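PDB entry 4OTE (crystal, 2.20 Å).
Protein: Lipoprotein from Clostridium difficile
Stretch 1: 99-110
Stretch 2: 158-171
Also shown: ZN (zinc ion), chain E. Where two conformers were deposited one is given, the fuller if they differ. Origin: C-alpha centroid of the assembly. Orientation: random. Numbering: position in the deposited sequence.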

# COMPACT_ATOMS: atom_id res chain seq x y z
N GLU A 99 3.52 -2.66 -25.65
CA GLU A 99 4.05 -1.52 -26.41
C GLU A 99 5.41 -1.01 -25.92
O GLU A 99 5.93 -0.04 -26.47
CB GLU A 99 3.03 -0.38 -26.41
CG GLU A 99 1.70 -0.77 -27.05
CD GLU A 99 0.72 0.39 -27.15
OE1 GLU A 99 0.30 0.92 -26.10
OE2 GLU A 99 0.36 0.76 -28.29
N PHE A 100 5.99 -1.65 -24.90
CA PHE A 100 7.34 -1.30 -24.45
C PHE A 100 8.36 -1.56 -25.56
O PHE A 100 8.24 -2.53 -26.30
CB PHE A 100 7.74 -2.07 -23.17
CG PHE A 100 7.20 -1.47 -21.90
CD1 PHE A 100 7.53 -0.16 -21.53
CD2 PHE A 100 6.38 -2.20 -21.05
CE1 PHE A 100 7.04 0.39 -20.36
CE2 PHE A 100 5.89 -1.65 -19.88
CZ PHE A 100 6.22 -0.35 -19.53
N LYS A 101 9.34 -0.67 -25.67
CA LYS A 101 10.39 -0.76 -26.69
C LYS A 101 11.73 -0.31 -26.11
O LYS A 101 11.79 0.16 -24.98
CB LYS A 101 10.03 0.09 -27.92
CG LYS A 101 9.61 1.52 -27.59
CD LYS A 101 10.07 2.50 -28.67
CE LYS A 101 9.43 3.87 -28.51
NZ LYS A 101 9.49 4.41 -27.12
N LYS A 102 12.80 -0.45 -26.90
CA LYS A 102 14.14 -0.01 -26.50
C LYS A 102 14.16 1.44 -26.03
O LYS A 102 13.56 2.31 -26.68
CB LYS A 102 15.16 -0.19 -27.64
CG LYS A 102 16.17 -1.31 -27.44
CD LYS A 102 15.57 -2.68 -27.74
CE LYS A 102 16.65 -3.75 -27.73
NZ LYS A 102 16.15 -5.05 -28.27
N GLY A 103 14.83 1.69 -24.91
CA GLY A 103 14.98 3.05 -24.39
C GLY A 103 13.93 3.46 -23.37
O GLY A 103 14.14 4.41 -22.61
N ASP A 104 12.80 2.75 -23.35
CA ASP A 104 11.70 3.10 -22.45
C ASP A 104 12.13 3.04 -20.98
O ASP A 104 12.96 2.20 -20.60
CB ASP A 104 10.49 2.19 -22.67
CG ASP A 104 9.73 2.51 -23.96
OD1 ASP A 104 10.13 3.43 -24.70
OD2 ASP A 104 8.72 1.82 -24.23
N THR A 105 11.57 3.93 -20.17
CA THR A 105 11.93 4.05 -18.77
C THR A 105 10.75 3.72 -17.86
O THR A 105 9.63 4.17 -18.10
CB THR A 105 12.42 5.48 -18.46
OG1 THR A 105 11.38 6.41 -18.76
CG2 THR A 105 13.65 5.82 -19.28
N ILE A 106 11.00 2.93 -16.82
CA ILE A 106 10.01 2.66 -15.78
C ILE A 106 10.47 3.26 -14.46
O ILE A 106 11.58 2.97 -13.99
CB ILE A 106 9.75 1.14 -15.62
CG1 ILE A 106 9.16 0.56 -16.91
CG2 ILE A 106 8.79 0.88 -14.45
CD1 ILE A 106 8.90 -0.93 -16.87
N ALA A 107 9.64 4.11 -13.87
CA ALA A 107 9.90 4.68 -12.54
C ALA A 107 9.49 3.68 -11.47
O ALA A 107 8.39 3.12 -11.52
CB ALA A 107 9.17 5.99 -12.36
N ILE A 108 10.38 3.47 -10.49
CA ILE A 108 10.16 2.52 -9.40
C ILE A 108 10.61 3.14 -8.07
O ILE A 108 11.51 3.99 -8.05
CB ILE A 108 10.94 1.21 -9.66
CG1 ILE A 108 10.46 0.55 -10.95
CG2 ILE A 108 10.79 0.22 -8.52
CD1 ILE A 108 10.83 -0.92 -11.05
N SER A 109 10.00 2.71 -6.98
CA SER A 109 10.37 3.16 -5.64
C SER A 109 11.77 2.70 -5.27
O SER A 109 12.18 1.59 -5.60
CB SER A 109 9.37 2.63 -4.61
OG SER A 109 9.79 2.94 -3.29
N ASN A 110 12.51 3.56 -4.56
CA ASN A 110 13.83 3.21 -4.04
C ASN A 110 13.78 2.34 -2.78
O ASN A 110 14.83 2.00 -2.22
CB ASN A 110 14.68 4.47 -3.80
CG ASN A 110 14.00 5.48 -2.89
OD1 ASN A 110 13.11 5.15 -2.11
ND2 ASN A 110 14.42 6.74 -2.99
N GLN A 158 7.72 11.13 -5.17
CA GLN A 158 8.03 11.79 -6.44
C GLN A 158 7.44 11.08 -7.67
O GLN A 158 7.38 11.67 -8.75
CB GLN A 158 9.55 11.88 -6.60
CG GLN A 158 10.23 12.71 -5.53
CD GLN A 158 11.75 12.69 -5.64
OE1 GLN A 158 12.33 11.85 -6.33
NE2 GLN A 158 12.39 13.63 -4.96
N ILE A 159 6.99 9.84 -7.51
CA ILE A 159 6.69 9.00 -8.67
C ILE A 159 5.47 9.46 -9.48
O ILE A 159 5.51 9.43 -10.70
CB ILE A 159 6.56 7.50 -8.29
CG1 ILE A 159 7.83 7.02 -7.58
CG2 ILE A 159 6.33 6.66 -9.54
CD1 ILE A 159 7.75 5.60 -7.06
N PRO A 160 4.38 9.90 -8.81
CA PRO A 160 3.24 10.40 -9.58
C PRO A 160 3.60 11.55 -10.54
O PRO A 160 3.16 11.53 -11.70
CB PRO A 160 2.27 10.87 -8.50
CG PRO A 160 2.58 10.00 -7.33
CD PRO A 160 4.07 9.82 -7.37
N SER A 161 4.39 12.51 -10.09
CA SER A 161 4.77 13.65 -10.94
C SER A 161 5.81 13.30 -12.01
O SER A 161 6.12 14.13 -12.86
CB SER A 161 5.30 14.81 -10.08
OG SER A 161 6.58 14.53 -9.56
N SER A 162 6.34 12.08 -11.98
CA SER A 162 7.32 11.62 -12.97
C SER A 162 6.69 11.05 -14.25
O SER A 162 7.39 10.86 -15.26
CB SER A 162 8.23 10.56 -12.35
OG SER A 162 7.59 9.30 -12.28
N LEU A 163 5.39 10.78 -14.22
CA LEU A 163 4.71 10.09 -15.33
C LEU A 163 4.84 10.77 -16.70
O LEU A 163 4.94 10.08 -17.71
CB LEU A 163 3.23 9.85 -15.01
CG LEU A 163 2.93 8.62 -14.14
CD1 LEU A 163 1.47 8.63 -13.71
CD2 LEU A 163 3.26 7.33 -14.88
N PRO A 164 4.83 12.11 -16.73
CA PRO A 164 5.07 12.78 -18.02
C PRO A 164 6.49 12.59 -18.57
O PRO A 164 6.68 12.70 -19.78
CB PRO A 164 4.82 14.26 -17.69
CG PRO A 164 3.93 14.24 -16.50
CD PRO A 164 4.40 13.06 -15.70
N ASP A 165 7.46 12.31 -17.70
CA ASP A 165 8.86 12.21 -18.10
C ASP A 165 9.37 10.77 -18.26
O ASP A 165 10.53 10.57 -18.62
CB ASP A 165 9.73 12.95 -17.08
CG ASP A 165 9.21 14.34 -16.77
OD1 ASP A 165 8.78 15.05 -17.70
OD2 ASP A 165 9.22 14.73 -15.58
N VAL A 166 8.52 9.79 -17.97
CA VAL A 166 8.88 8.37 -18.11
C VAL A 166 7.81 7.64 -18.92
O VAL A 166 6.75 8.19 -19.19
CB VAL A 166 9.05 7.67 -16.74
CG1 VAL A 166 10.11 8.38 -15.91
CG2 VAL A 166 7.73 7.60 -15.97
N THR A 167 8.11 6.40 -19.32
CA THR A 167 7.17 5.61 -20.12
C THR A 167 6.03 5.08 -19.25
O THR A 167 4.87 5.18 -19.63
CB THR A 167 7.85 4.42 -20.82
OG1 THR A 167 8.99 4.88 -21.55
CG2 THR A 167 6.88 3.74 -21.79
N ALA A 168 6.39 4.50 -18.11
CA ALA A 168 5.42 3.98 -17.15
C ALA A 168 5.96 4.05 -15.72
O ALA A 168 7.16 4.26 -15.53
CB ALA A 168 5.06 2.54 -17.50
N ALA A 169 5.09 3.88 -14.73
CA ALA A 169 5.50 3.93 -13.33
C ALA A 169 4.61 3.08 -12.42
O ALA A 169 3.39 3.08 -12.57
CB ALA A 169 5.52 5.37 -12.84
N PHE A 170 5.24 2.35 -11.49
CA PHE A 170 4.52 1.62 -10.44
C PHE A 170 4.19 2.59 -9.30
O PHE A 170 5.10 3.19 -8.72
CB PHE A 170 5.37 0.47 -9.88
CG PHE A 170 5.28 -0.81 -10.68
CD1 PHE A 170 4.12 -1.56 -10.68
CD2 PHE A 170 6.37 -1.27 -11.40
CE1 PHE A 170 4.04 -2.75 -11.39
CE2 PHE A 170 6.29 -2.45 -12.13
CZ PHE A 170 5.13 -3.19 -12.12
N ILE A 171 2.91 2.74 -8.98
CA ILE A 171 2.47 3.68 -7.94
C ILE A 171 1.45 3.05 -6.99
O ILE A 171 0.41 2.52 -7.42
CB ILE A 171 1.86 4.96 -8.55
CG1 ILE A 171 2.79 5.56 -9.61
CG2 ILE A 171 1.58 5.99 -7.46
CD1 ILE A 171 2.26 6.80 -10.28
ZN ZN E . -1.22 1.70 -28.28

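Parallel β-strands illustrate a simple rule: one strand offers the N-H and C=O of a single residue to two residues of its neighbour, while the closest backbone approach falls where two small side chains meet. The pairing of strand 105-109 with the strand that begins at Ala 168 in this clostridial lipoprotein shows both features, and Ala 107 stands at its centre. Its N donates to Ala 168 O at 3.0 Å, and its O accepts from Phe 170 N at 3.2 Å, so that its two polar backbone groups straddle Ala 169, the residue it faces. Between Ala 107 and Ala 169 the CA atoms lie 4.5 Å apart and the CB atoms 3.7 Å, a spacing suited to two methyl groups on the same face of the sheet. That face is then covered by the segment preceding the second strand: Ala 107 CB meets Val 166 CG2 at 4.2 Å and Ile 159 CG2 at 4.1 Å, a largely apolar cover for a buried methyl, with Ser 162 OG also 3.7 Å from Ala 107 CB.

Thr 167, next in covered area, secures the start of the pairing through an exchange with Thr 105. Thr 105 N donates to Thr 167 OG1 (3.1 Å), so a side-chain oxygen takes the place of a backbone carbonyl. In return, Thr 105 O accepts from both Thr 167 N (3.0 Å) and Ala 168 N (3.3 Å). The methyl of the same threonine is also used, with Thr 167 CG2 lying 3.6 Å from Phe 100 CE1.

On the sheet face shared by Ile 106 and Ala 168, the contacts are apolar. Ala 168 CB approaches the edge of the Phe 100 ring, 3.7 Å from Phe 100 CZ, while Ile 106 CG2 touches Phe 170 CD2 more loosely at 4.4 Å.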